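Adenine phosphoribosyltransferase, putative (Trypanosoma brucei brucei, PDB 5VN4) probably catalyses the salvage of adenine, joining the base to 5-phospho-alpha-D-ribose 1-diphosphate to give AMP and diphosphate, and works as a homodimer. Local coordinates at residues G191-P194 with A195-A199; L11-V14 with L15-F19; F70-R73 with Y74-Q78; V62-G65 with I66-F70. All coordinates share one frame; numbering follows the deposited sequence. Where two conformers were deposited one is given.

Interaction 1. Residues G191-P194 with A195-A199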
loop_
_atom_site.group_PDB
_atom_site.type_symbol
_atom_site.label_atom_id
_atom_site.label_comp_id
_atom_site.label_asym_id
_atom_site.label_seq_id
_atom_site.Cartn_x
_atom_site.Cartn_y
_atom_site.Cartn_z
ATOM N N GLY A 191 -2.649 -19.331 12.630
ATOM C CA GLY A 191 -2.178 -17.970 12.849
ATOM C C GLY A 191 -3.007 -17.151 13.813
ATOM O O GLY A 191 -2.580 -16.052 14.180
ATOM N N THR A 192 -4.170 -17.649 14.233
ATOM C CA THR A 192 -4.897 -17.025 15.333
ATOM C C THR A 192 -4.163 -17.163 16.657
ATOM O O THR A 192 -4.382 -16.350 17.557
ATOM C CB THR A 192 -6.246 -17.737 15.500
ATOM O OG1 THR A 192 -6.043 -19.146 15.321
ATOM C CG2 THR A 192 -7.293 -17.245 14.488
ATOM N N GLN A 193 -3.307 -18.175 16.803
ATOM C CA GLN A 193 -2.789 -18.509 18.129
ATOM C C GLN A 193 -2.018 -17.379 18.794
ATOM O O GLN A 193 -2.288 -17.094 19.974
ATOM C CB GLN A 193 -1.995 -19.817 18.096
ATOM C CG GLN A 193 -1.333 -20.142 19.428
ATOM C CD GLN A 193 -0.364 -21.299 19.319
ATOM O OE1 GLN A 193 -0.433 -22.093 18.379
ATOM N NE2 GLN A 193 0.551 -21.399 20.274
ATOM N N PRO A 194 -1.057 -16.713 18.137
ATOM C CA PRO A 194 -0.318 -15.655 18.853
ATOM C C PRO A 194 -1.217 -14.539 19.360
ATOM O O PRO A 194 -1.153 -14.189 20.545
ATOM C CB PRO A 194 0.728 -15.198 17.824
ATOM C CG PRO A 194 0.881 -16.367 16.892
ATOM C CD PRO A 194 -0.489 -16.961 16.795
ATOM N N ALA A 195 -2.098 -14.011 18.506
ATOM C CA ALA A 195 -2.998 -12.941 18.926
ATOM C C ALA A 195 -3.940 -13.407 20.026
ATOM O O ALA A 195 -4.261 -12.638 20.940
ATOM C CB ALA A 195 -3.802 -12.443 17.724
ATOM N N HIS A 196 -4.409 -14.657 19.947
ATOM C CA HIS A 196 -5.402 -15.156 20.892
ATOM C C HIS A 196 -4.805 -15.594 22.219
ATOM O O HIS A 196 -5.563 -15.843 23.164
ATOM C CB HIS A 196 -6.186 -16.321 20.292
ATOM C CG HIS A 196 -7.186 -15.902 19.264
ATOM N ND1 HIS A 196 -7.865 -16.805 18.476
ATOM C CD2 HIS A 196 -7.620 -14.675 18.890
ATOM C CE1 HIS A 196 -8.676 -16.152 17.662
ATOM N NE2 HIS A 196 -8.548 -14.858 17.893
ATOM N N THR A 197 -3.487 -15.698 22.321
ATOM C CA THR A 197 -2.861 -16.082 23.575
ATOM C C THR A 197 -2.022 -14.965 24.181
ATOM O O THR A 197 -1.680 -15.045 25.365
ATOM C CB THR A 197 -2.061 -17.390 23.423
ATOM O OG1 THR A 197 -1.039 -17.237 22.442
ATOM C CG2 THR A 197 -2.971 -18.537 22.995
ATOM N N PHE A 198 -1.740 -13.906 23.418
ATOM C CA PHE A 198 -1.055 -12.724 23.935
ATOM C C PHE A 198 -1.754 -12.183 25.179
ATOM O O PHE A 198 -2.985 -12.151 25.258
ATOM C CB PHE A 198 -1.045 -11.639 22.847
ATOM C CG PHE A 198 -0.485 -10.313 23.302
ATOM C CD1 PHE A 198 0.855 -10.187 23.630
ATOM C CD2 PHE A 198 -1.297 -9.195 23.395
ATOM C CE1 PHE A 198 1.375 -8.971 24.047
ATOM C CE2 PHE A 198 -0.782 -7.964 23.809
ATOM C CZ PHE A 198 0.554 -7.855 24.138
ATOM N N ALA A 199 -0.954 -11.752 26.158
ATOM C CA ALA A 199 -1.471 -11.090 27.357
ATOM C C ALA A 199 -2.541 -11.932 28.048
ATOM O O ALA A 199 -3.605 -11.437 28.432
ATOM C CB ALA A 199 -1.971 -9.675 27.054
HETATM O O HOH W 1 -1.752 -13.830 15.588
HETATM O O HOH W 2 0.172 -19.875 22.855
#
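His196 and Thr192 touch one turn apart on the short helix 192-197. The imidazole can be followed outward. CB lies 3.3 Å from Thr192 O, the carbonyl that also receives the backbone bond from His196 N at 2.9 Å, and CG stays close to the same oxygen. With chi1 at -75°, CG stands beside the backbone N, and this brings the ring back over the preceding turn. There ND1 meets Thr192 CB at 3.5 Å and CE1 packs on both CB and CG2 of Thr192. NE2 at the far end is hydrogen-bonded to Val206 O, and the ring meets Phe208 edge-to-face, so the polar tip is bonded while the flat ring packs. The helix is the connection of a beta-alpha-beta unit between strands 184-185 and 208-213, and Ala195, small enough for a close approach, rests on Val167 of helix 161-172 and on Phe208. On the outer side Thr197 turns its hydroxyl back into the helix: OG1 donates to Gln193 O at 2.8 Å, from above the carbonyl plane, and a water joins OG1 to Gln193 NE2. Pro194, which has no N-H to offer, suits the first turn, where backbone N-H groups have no helical carbonyl before them to bond. Its own oxygen accepts from two donors near the helix end, Phe198 N at 2.9 Å and Thr197 N at 3.3 Å.

Interaction 2. Residues L11-V14 with L15-F19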
loop_
_atom_site.group_PDB
_atom_site.type_symbol
_atom_site.label_atom_id
_atom_site.label_comp_id
_atom_site.label_asym_id
_atom_site.label_seq_id
_atom_site.Cartn_x
_atom_site.Cartn_y
_atom_site.Cartn_z
ATOM N N LEU A 11 -19.463 -16.544 5.292
ATOM C CA LEU A 11 -18.286 -17.096 5.941
ATOM C C LEU A 11 -18.634 -18.380 6.673
ATOM O O LEU A 11 -19.784 -18.621 7.048
ATOM C CB LEU A 11 -17.736 -16.107 6.970
ATOM C CG LEU A 11 -17.220 -14.773 6.444
ATOM C CD1 LEU A 11 -16.977 -13.852 7.626
ATOM C CD2 LEU A 11 -15.948 -14.953 5.628
ATOM N N VAL A 12 -17.605 -19.199 6.882
ATOM C CA VAL A 12 -17.700 -20.380 7.725
ATOM C C VAL A 12 -16.531 -20.365 8.694
ATOM O O VAL A 12 -15.416 -19.945 8.353
ATOM C CB VAL A 12 -17.735 -21.693 6.917
ATOM C CG1 VAL A 12 -19.022 -21.786 6.103
ATOM C CG2 VAL A 12 -16.513 -21.807 6.028
ATOM N N GLU A 13 -16.802 -20.790 9.922
ATOM C CA GLU A 13 -15.789 -20.827 10.969
ATOM C C GLU A 13 -15.078 -22.172 10.884
ATOM O O GLU A 13 -15.653 -23.208 11.236
ATOM C CB GLU A 13 -16.442 -20.619 12.334
ATOM C CG GLU A 13 -15.446 -20.283 13.434
ATOM C CD GLU A 13 -16.108 -19.935 14.764
ATOM O OE1 GLU A 13 -15.378 -19.587 15.716
ATOM O OE2 GLU A 13 -17.347 -20.005 14.868
ATOM N N VAL A 14 -13.831 -22.162 10.413
ATOM C CA VAL A 14 -13.121 -23.418 10.162
ATOM C C VAL A 14 -12.255 -23.853 11.347
ATOM O O VAL A 14 -12.004 -25.051 11.518
ATOM C CB VAL A 14 -12.330 -23.387 8.837
ATOM C CG1 VAL A 14 -13.272 -23.193 7.635
ATOM C CG2 VAL A 14 -11.269 -22.315 8.862
ATOM N N LEU A 15 -11.778 -22.906 12.158
ATOM C CA LEU A 15 -11.132 -23.129 13.446
ATOM C C LEU A 15 -11.737 -22.092 14.385
ATOM O O LEU A 15 -12.380 -21.145 13.911
ATOM C CB LEU A 15 -9.626 -22.902 13.334
ATOM C CG LEU A 15 -8.835 -23.886 12.468
ATOM C CD1 LEU A 15 -7.391 -23.413 12.302
ATOM C CD2 LEU A 15 -8.868 -25.302 13.051
ATOM N N PRO A 16 -11.579 -22.221 15.703
ATOM C CA PRO A 16 -12.186 -21.228 16.610
ATOM C C PRO A 16 -11.742 -19.808 16.276
ATOM O O PRO A 16 -10.550 -19.486 16.282
ATOM C CB PRO A 16 -11.717 -21.686 17.998
ATOM C CG PRO A 16 -11.542 -23.187 17.854
ATOM C CD PRO A 16 -11.003 -23.366 16.444
ATOM N N ASN A 17 -12.727 -18.965 15.954
ATOM C CA ASN A 17 -12.506 -17.570 15.570
ATOM C C ASN A 17 -11.596 -17.415 14.349
ATOM O O ASN A 17 -10.903 -16.408 14.200
ATOM C CB ASN A 17 -12.068 -16.693 16.744
ATOM C CG ASN A 17 -13.237 -15.968 17.365
ATOM O OD1 ASN A 17 -14.215 -15.673 16.681
ATOM N ND2 ASN A 17 -13.147 -15.670 18.656
ATOM N N TYR A 18 -11.618 -18.394 13.445
ATOM C CA TYR A 18 -10.919 -18.311 12.162
ATOM C C TYR A 18 -11.963 -18.575 11.085
ATOM O O TYR A 18 -12.414 -19.714 10.926
ATOM C CB TYR A 18 -9.776 -19.328 12.092
ATOM C CG TYR A 18 -8.593 -18.917 11.223
ATOM C CD1 TYR A 18 -8.761 -18.153 10.073
ATOM C CD2 TYR A 18 -7.298 -19.299 11.569
ATOM C CE1 TYR A 18 -7.671 -17.783 9.298
ATOM C CE2 TYR A 18 -6.199 -18.942 10.798
ATOM C CZ TYR A 18 -6.396 -18.179 9.660
ATOM O OH TYR A 18 -5.319 -17.815 8.885
ATOM N N PHE A 19 -12.368 -17.518 10.381
ATOM C CA PHE A 19 -13.447 -17.562 9.402
ATOM C C PHE A 19 -12.898 -17.370 7.995
ATOM O O PHE A 19 -11.973 -16.581 7.788
ATOM C CB PHE A 19 -14.459 -16.440 9.661
ATOM C CG PHE A 19 -15.169 -16.546 10.985
ATOM C CD1 PHE A 19 -14.591 -16.046 12.150
ATOM C CD2 PHE A 19 -16.419 -17.139 11.065
ATOM C CE1 PHE A 19 -15.258 -16.141 13.374
ATOM C CE2 PHE A 19 -17.089 -17.231 12.278
ATOM C CZ PHE A 19 -16.503 -16.733 13.437
#
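Glu13 and Phe19 are brought together by different choices at chi1: CG of Glu13 is anti to its N (-165°) and the chain runs on extended, while Phe19 at -63° sets CG beside its own backbone N and so lays the ring against that chain. The two form an antiparallel non-hydrogen-bonded pair in the beta hairpin of strands 11-15 and 18-21, which closes through a type II turn from Leu15 to Tyr18. Asn17 takes the third position of that turn with positive phi, a conformation that asparagine tolerates better than most residues. Across the pair, the methylene of Glu13 lies over one face of the Phe19 ring, a CH-pi contact with CG 3.9 Å from the ring centroid. CB is nearest to the ring atom CE2, at 3.4 Å, and the carboxylate continues along the ring with its plane inclined to it by only 22°. Leu11 adds a looser apolar touch, CD1 to Phe19 CB at 4.1 Å, and also packs on Phe69 and Arg73 of helix 60-75. Where the strand meets the turn, Val14 and Leu15 both face Tyr18, a classic beta bulge: Val14 N gives Tyr18 O a good bond of 2.9 Å, and Leu15 N only a weak one. The long glutamate chain runs over the ring to the turn, where Glu13 OE1 accepts the hydrogen bond of Asn17 N on its anti lone pair, at 2.7 Å and nearly straight.

Interaction 3. Residues F70-R73 with Y74-Q78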
loop_
_atom_site.group_PDB
_atom_site.type_symbol
_atom_site.label_atom_id
_atom_site.label_comp_id
_atom_site.label_asym_id
_atom_site.label_seq_id
_atom_site.Cartn_x
_atom_site.Cartn_y
_atom_site.Cartn_z
ATOM N N PHE A 70 -15.876 -6.102 2.757
ATOM C CA PHE A 70 -15.523 -5.514 4.047
ATOM C C PHE A 70 -16.284 -4.224 4.340
ATOM O O PHE A 70 -16.639 -3.973 5.497
ATOM C CB PHE A 70 -14.009 -5.345 4.162
ATOM C CG PHE A 70 -13.283 -6.634 4.398
ATOM C CD1 PHE A 70 -13.402 -7.284 5.618
ATOM C CD2 PHE A 70 -12.494 -7.201 3.410
ATOM C CE1 PHE A 70 -12.745 -8.466 5.862
ATOM C CE2 PHE A 70 -11.836 -8.394 3.644
ATOM C CZ PHE A 70 -11.957 -9.025 4.876
ATOM N N VAL A 71 -16.564 -3.408 3.324
ATOM C CA VAL A 71 -17.391 -2.228 3.549
ATOM C C VAL A 71 -18.770 -2.637 4.048
ATOM O O VAL A 71 -19.264 -2.112 5.052
ATOM C CB VAL A 71 -17.460 -1.358 2.282
ATOM C CG1 VAL A 71 -18.523 -0.271 2.450
ATOM C CG2 VAL A 71 -16.099 -0.741 2.000
ATOM N N ASP A 72 -19.399 -3.608 3.374
ATOM C CA ASP A 72 -20.722 -4.057 3.801
ATOM C C ASP A 72 -20.678 -4.657 5.198
ATOM O O ASP A 72 -21.584 -4.427 6.007
ATOM C CB ASP A 72 -21.303 -5.066 2.809
ATOM C CG ASP A 72 -22.522 -5.798 3.364
ATOM O OD1 ASP A 72 -22.355 -6.846 4.029
ATOM O OD2 ASP A 72 -23.653 -5.310 3.148
ATOM N N ARG A 73 -19.635 -5.436 5.493
ATOM C CA ARG A 73 -19.528 -6.092 6.790
ATOM C C ARG A 73 -19.462 -5.069 7.913
ATOM O O ARG A 73 -20.172 -5.182 8.920
ATOM C CB ARG A 73 -18.284 -6.983 6.799
ATOM C CG ARG A 73 -18.057 -7.725 8.093
ATOM C CD ARG A 73 -16.974 -8.773 7.889
ATOM N NE ARG A 73 -16.697 -9.487 9.129
ATOM C CZ ARG A 73 -17.417 -10.510 9.577
ATOM N NH1 ARG A 73 -18.454 -10.958 8.876
ATOM N NH2 ARG A 73 -17.091 -11.091 10.723
ATOM N N TYR A 74 -18.608 -4.057 7.755
ATOM C CA TYR A 74 -18.415 -3.095 8.829
ATOM C C TYR A 74 -19.491 -2.017 8.855
ATOM O O TYR A 74 -19.727 -1.433 9.914
ATOM C CB TYR A 74 -17.000 -2.512 8.770
ATOM C CG TYR A 74 -15.932 -3.591 8.838
ATOM C CD1 TYR A 74 -16.082 -4.695 9.679
ATOM C CD2 TYR A 74 -14.788 -3.523 8.050
ATOM C CE1 TYR A 74 -15.119 -5.691 9.737
ATOM C CE2 TYR A 74 -13.820 -4.513 8.095
ATOM C CZ TYR A 74 -13.987 -5.596 8.944
ATOM O OH TYR A 74 -13.021 -6.577 8.990
ATOM N N LYS A 75 -20.164 -1.766 7.727
ATOM C CA LYS A 75 -21.314 -0.867 7.741
ATOM C C LYS A 75 -22.470 -1.451 8.538
ATOM O O LYS A 75 -23.305 -0.702 9.057
ATOM C CB LYS A 75 -21.811 -0.598 6.322
ATOM C CG LYS A 75 -21.115 0.514 5.580
ATOM C CD LYS A 75 -22.056 1.085 4.525
ATOM C CE LYS A 75 -21.303 1.843 3.451
ATOM N NZ LYS A 75 -20.331 2.799 4.042
ATOM N N ASN A 76 -22.553 -2.775 8.623
ATOM C CA ASN A 76 -23.699 -3.439 9.227
ATOM C C ASN A 76 -23.464 -3.841 10.679
ATOM O O ASN A 76 -24.328 -4.490 11.281
ATOM C CB ASN A 76 -24.137 -4.622 8.359
ATOM C CG ASN A 76 -24.883 -4.173 7.108
ATOM O OD1 ASN A 76 -25.898 -3.479 7.197
ATOM N ND2 ASN A 76 -24.371 -4.547 5.939
ATOM N N LEU A 77 -22.331 -3.455 11.259
ATOM C CA LEU A 77 -22.127 -3.637 12.689
ATOM C C LEU A 77 -23.064 -2.724 13.468
ATOM O O LEU A 77 -23.332 -1.591 13.061
ATOM C CB LEU A 77 -20.683 -3.304 13.061
ATOM C CG LEU A 77 -19.609 -4.210 12.466
ATOM C CD1 LEU A 77 -18.232 -3.772 12.928
ATOM C CD2 LEU A 77 -19.881 -5.654 12.847
ATOM N N GLN A 78 -23.565 -3.229 14.598
ATOM C CA GLN A 78 -24.387 -2.397 15.473
ATOM C C GLN A 78 -23.583 -1.245 16.060
ATOM O O GLN A 78 -24.132 -0.164 16.299
ATOM C CB GLN A 78 -25.000 -3.247 16.586
ATOM C CG GLN A 78 -26.122 -4.161 16.121
ATOM C CD GLN A 78 -26.352 -5.325 17.063
ATOM O OE1 GLN A 78 -25.402 -5.920 17.574
ATOM N NE2 GLN A 78 -27.618 -5.655 17.301
#
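Phe70 and Tyr74 supply the aromatic part of the C-terminal end of helix 60-75. Their side chains run side by side in the same direction, with the ring planes 29° apart, but the rings are slid so far that they barely overlap and the centroids stand 5.8 Å from each other. Contact is left to a few atoms: Phe70 CD1 lies 3.7 Å from Tyr74 CE2 and 3.5 Å from Tyr74 OH. Apolar contact of a second kind joins Val71 and Lys75. The aliphatic part of the lysine follows the valine, CE meeting CG1 at 3.6 Å, before a bend at chi4 (-48°) turns NZ to its hydrogen bond with Glu101 O.

The backbone bonds show the helix ending. Tyr74 N to Phe70 O, at 3.0 Å, and Lys75 N to Val71 O are sound, whereas Asn76, the first residue to leave helical angles, gives only weak bonds from its N to the oxygens of Asp72 and Arg73. Its amide compensates in part: ND2 reaches back to Asp72 O at 2.8 Å, also a weak bond because it is bent. A short amide side chain suits this place, since it can supply an extra N-H where helical bonding fails.

Charge enters through Glu179, whose OE2 receives both a salt bridge from Arg73 NE and a hydrogen bond from Tyr74 OH, tying the helix to strand 176-182. Around this, Phe70 and Tyr74 pack on Ala181 of the same strand; on strand 208-213 Phe70 meets Leu211 and Arg73 meets Val209, and on helix 95-102 Phe70 meets Ile98 and Tyr74 meets Leu102.

Interaction 4. Residues V62-G65 with I66-F70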
loop_
_atom_site.group_PDB
_atom_site.type_symbol
_atom_site.label_atom_id
_atom_site.label_comp_id
_atom_site.label_asym_id
_atom_site.label_seq_id
_atom_site.Cartn_x
_atom_site.Cartn_y
_atom_site.Cartn_z
ATOM N N VAL A 62 -12.062 -8.717 -8.585
ATOM C CA VAL A 62 -11.787 -9.264 -7.256
ATOM C C VAL A 62 -11.514 -8.146 -6.251
ATOM O O VAL A 62 -11.965 -8.211 -5.101
ATOM C CB VAL A 62 -10.660 -10.318 -7.300
ATOM C CG1 VAL A 62 -10.173 -10.653 -5.888
ATOM C CG2 VAL A 62 -11.132 -11.593 -8.006
ATOM N N MET A 63 -10.772 -7.110 -6.659
ATOM C CA MET A 63 -10.538 -5.988 -5.751
ATOM C C MET A 63 -11.849 -5.347 -5.313
ATOM O O MET A 63 -12.035 -5.036 -4.130
ATOM C CB MET A 63 -9.617 -4.953 -6.395
ATOM C CG MET A 63 -8.172 -5.404 -6.521
ATOM S SD MET A 63 -7.333 -5.561 -4.915
ATOM C CE MET A 63 -6.886 -3.856 -4.582
ATOM N N ARG A 64 -12.774 -5.156 -6.256
ATOM C CA ARG A 64 -14.092 -4.634 -5.912
ATOM C C ARG A 64 -14.841 -5.588 -4.984
ATOM O O ARG A 64 -15.547 -5.145 -4.073
ATOM C CB ARG A 64 -14.889 -4.375 -7.187
ATOM C CG ARG A 64 -16.212 -3.656 -6.973
ATOM C CD ARG A 64 -16.837 -3.283 -8.310
ATOM N NE ARG A 64 -15.846 -2.650 -9.178
ATOM C CZ ARG A 64 -15.343 -3.201 -10.279
ATOM N NH1 ARG A 64 -15.757 -4.395 -10.683
ATOM N NH2 ARG A 64 -14.432 -2.547 -10.986
ATOM N N GLY A 65 -14.706 -6.902 -5.200
ATOM C CA GLY A 65 -15.359 -7.849 -4.310
ATOM C C GLY A 65 -14.802 -7.793 -2.898
ATOM O O GLY A 65 -15.555 -7.869 -1.922
ATOM N N ILE A 66 -13.477 -7.644 -2.772
ATOM C CA ILE A 66 -12.852 -7.470 -1.460
ATOM C C ILE A 66 -13.378 -6.209 -0.790
ATOM O O ILE A 66 -13.797 -6.221 0.376
ATOM C CB ILE A 66 -11.318 -7.418 -1.600
ATOM C CG1 ILE A 66 -10.750 -8.733 -2.130
ATOM C CG2 ILE A 66 -10.662 -7.030 -0.267
ATOM C CD1 ILE A 66 -9.344 -8.573 -2.673
ATOM N N ARG A 67 -13.308 -5.085 -1.508
ATOM C CA ARG A 67 -13.793 -3.817 -0.981
ATOM C C ARG A 67 -15.244 -3.940 -0.540
ATOM O O ARG A 67 -15.601 -3.572 0.587
ATOM C CB ARG A 67 -13.647 -2.747 -2.068
ATOM C CG ARG A 67 -13.883 -1.314 -1.613
ATOM C CD ARG A 67 -15.318 -0.818 -1.802
ATOM N NE ARG A 67 -15.934 -1.161 -3.084
ATOM C CZ ARG A 67 -15.871 -0.429 -4.197
ATOM N NH1 ARG A 67 -15.178 0.703 -4.237
ATOM N NH2 ARG A 67 -16.503 -0.848 -5.284
ATOM N N ASP A 68 -16.097 -4.466 -1.421
ATOM C CA ASP A 68 -17.525 -4.533 -1.126
ATOM C C ASP A 68 -17.795 -5.425 0.074
ATOM O O ASP A 68 -18.647 -5.108 0.910
ATOM C CB ASP A 68 -18.293 -5.047 -2.345
ATOM C CG ASP A 68 -18.360 -4.038 -3.481
ATOM O OD1 ASP A 68 -18.017 -2.857 -3.272
ATOM O OD2 ASP A 68 -18.760 -4.439 -4.594
ATOM N N PHE A 69 -17.082 -6.550 0.171
ATOM C CA PHE A 69 -17.290 -7.453 1.299
ATOM C C PHE A 69 -17.038 -6.746 2.624
ATOM O O PHE A 69 -17.883 -6.775 3.531
ATOM C CB PHE A 69 -16.393 -8.688 1.187
ATOM C CG PHE A 69 -16.574 -9.636 2.336
ATOM C CD1 PHE A 69 -17.561 -10.608 2.292
ATOM C CD2 PHE A 69 -15.811 -9.514 3.488
ATOM C CE1 PHE A 69 -17.775 -11.459 3.365
ATOM C CE2 PHE A 69 -16.020 -10.359 4.564
ATOM C CZ PHE A 69 -17.000 -11.339 4.499
ATOM N N PHE A 70 -15.876 -6.102 2.757
ATOM C CA PHE A 70 -15.523 -5.514 4.047
ATOM C C PHE A 70 -16.284 -4.224 4.340
ATOM O O PHE A 70 -16.639 -3.973 5.497
ATOM C CB PHE A 70 -14.009 -5.345 4.162
ATOM C CG PHE A 70 -13.283 -6.634 4.398
ATOM C CD1 PHE A 70 -13.402 -7.284 5.618
ATOM C CD2 PHE A 70 -12.494 -7.201 3.410
ATOM C CE1 PHE A 70 -12.745 -8.466 5.862
ATOM C CE2 PHE A 70 -11.836 -8.394 3.644
ATOM C CZ PHE A 70 -11.957 -9.025 4.876
HETATM O O HOH W 3 -16.658 0.298 -8.047
#
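Ile66, Arg67, Asp68 and Phe69 each give their N-H to the carbonyl four residues back, a regular alpha-helical ladder whose straightest rung is Arg67 N to Met63 O (2.9 Å, 174°). On the buried side Ile66 sends CG1 and CD1 back along the helix, CD1 touching Val62 CG1 at 3.9 Å and Met63 SD at 4.3 Å; all three residues are apolar, which suits them to this side. The opposite character appears at Arg64 and Arg67, which run side by side in the same direction. Arg67 NH2 comes within 3.3 Å of Arg64 CG, so one guanidinium rests against the other's aliphatic stem, and 4.3 Å separates Arg64 NE from Arg67 NH2. A water off to one side bridges the two, accepting from Arg67 NH2 at 3.0 Å and weakly from Arg64 NE. Asp68 probably offsets the like charges further: its OD1 takes a salt bridge from Arg67 NE at 2.7 Å. The bends at chi2 (-93°) and chi3 of Arg67 curl its chain toward Asp68, the next residue. These arginines serve the dimer: in the second subunit, Glu101 forms a salt bridge with Arg67 NH1, and Val100 O and Asn103 OD1 accept hydrogen bonds from Arg64 NH2. Within the chain, Val62 and Ile66 lie on Phe31 of helix 26-34 and Ile56 of helix 54-57, Met63 and Ile66 on Met97 of helix 95-102, and Ile66 and Phe69 on Leu211 of strand 208-213.

In the fold
Interactions 4 and 3 follow one another along helix 60-75 and past its end, sharing Phe70, with centres 12 Å apart. The hairpin of interaction 2 bridges this helix and the helix of interaction 1: Leu11 CD1 meets Arg73 NH1 at 3.5 Å and Leu11 CD2 meets Phe69 CZ at 3.9 Å, while at its turn Asn17 CB packs on His196 CE1 at 3.6 Å and Tyr18 on Thr192. Interactions 1 and 4 lie on opposite sides of the chain's centre, 27 Å between centres. The side chains of Pro194 and Tyr18 are each about 8 Å from the bound ribose 5-phosphate, and that of Ile66 about 13 Å; interaction 3 is remote from the sites.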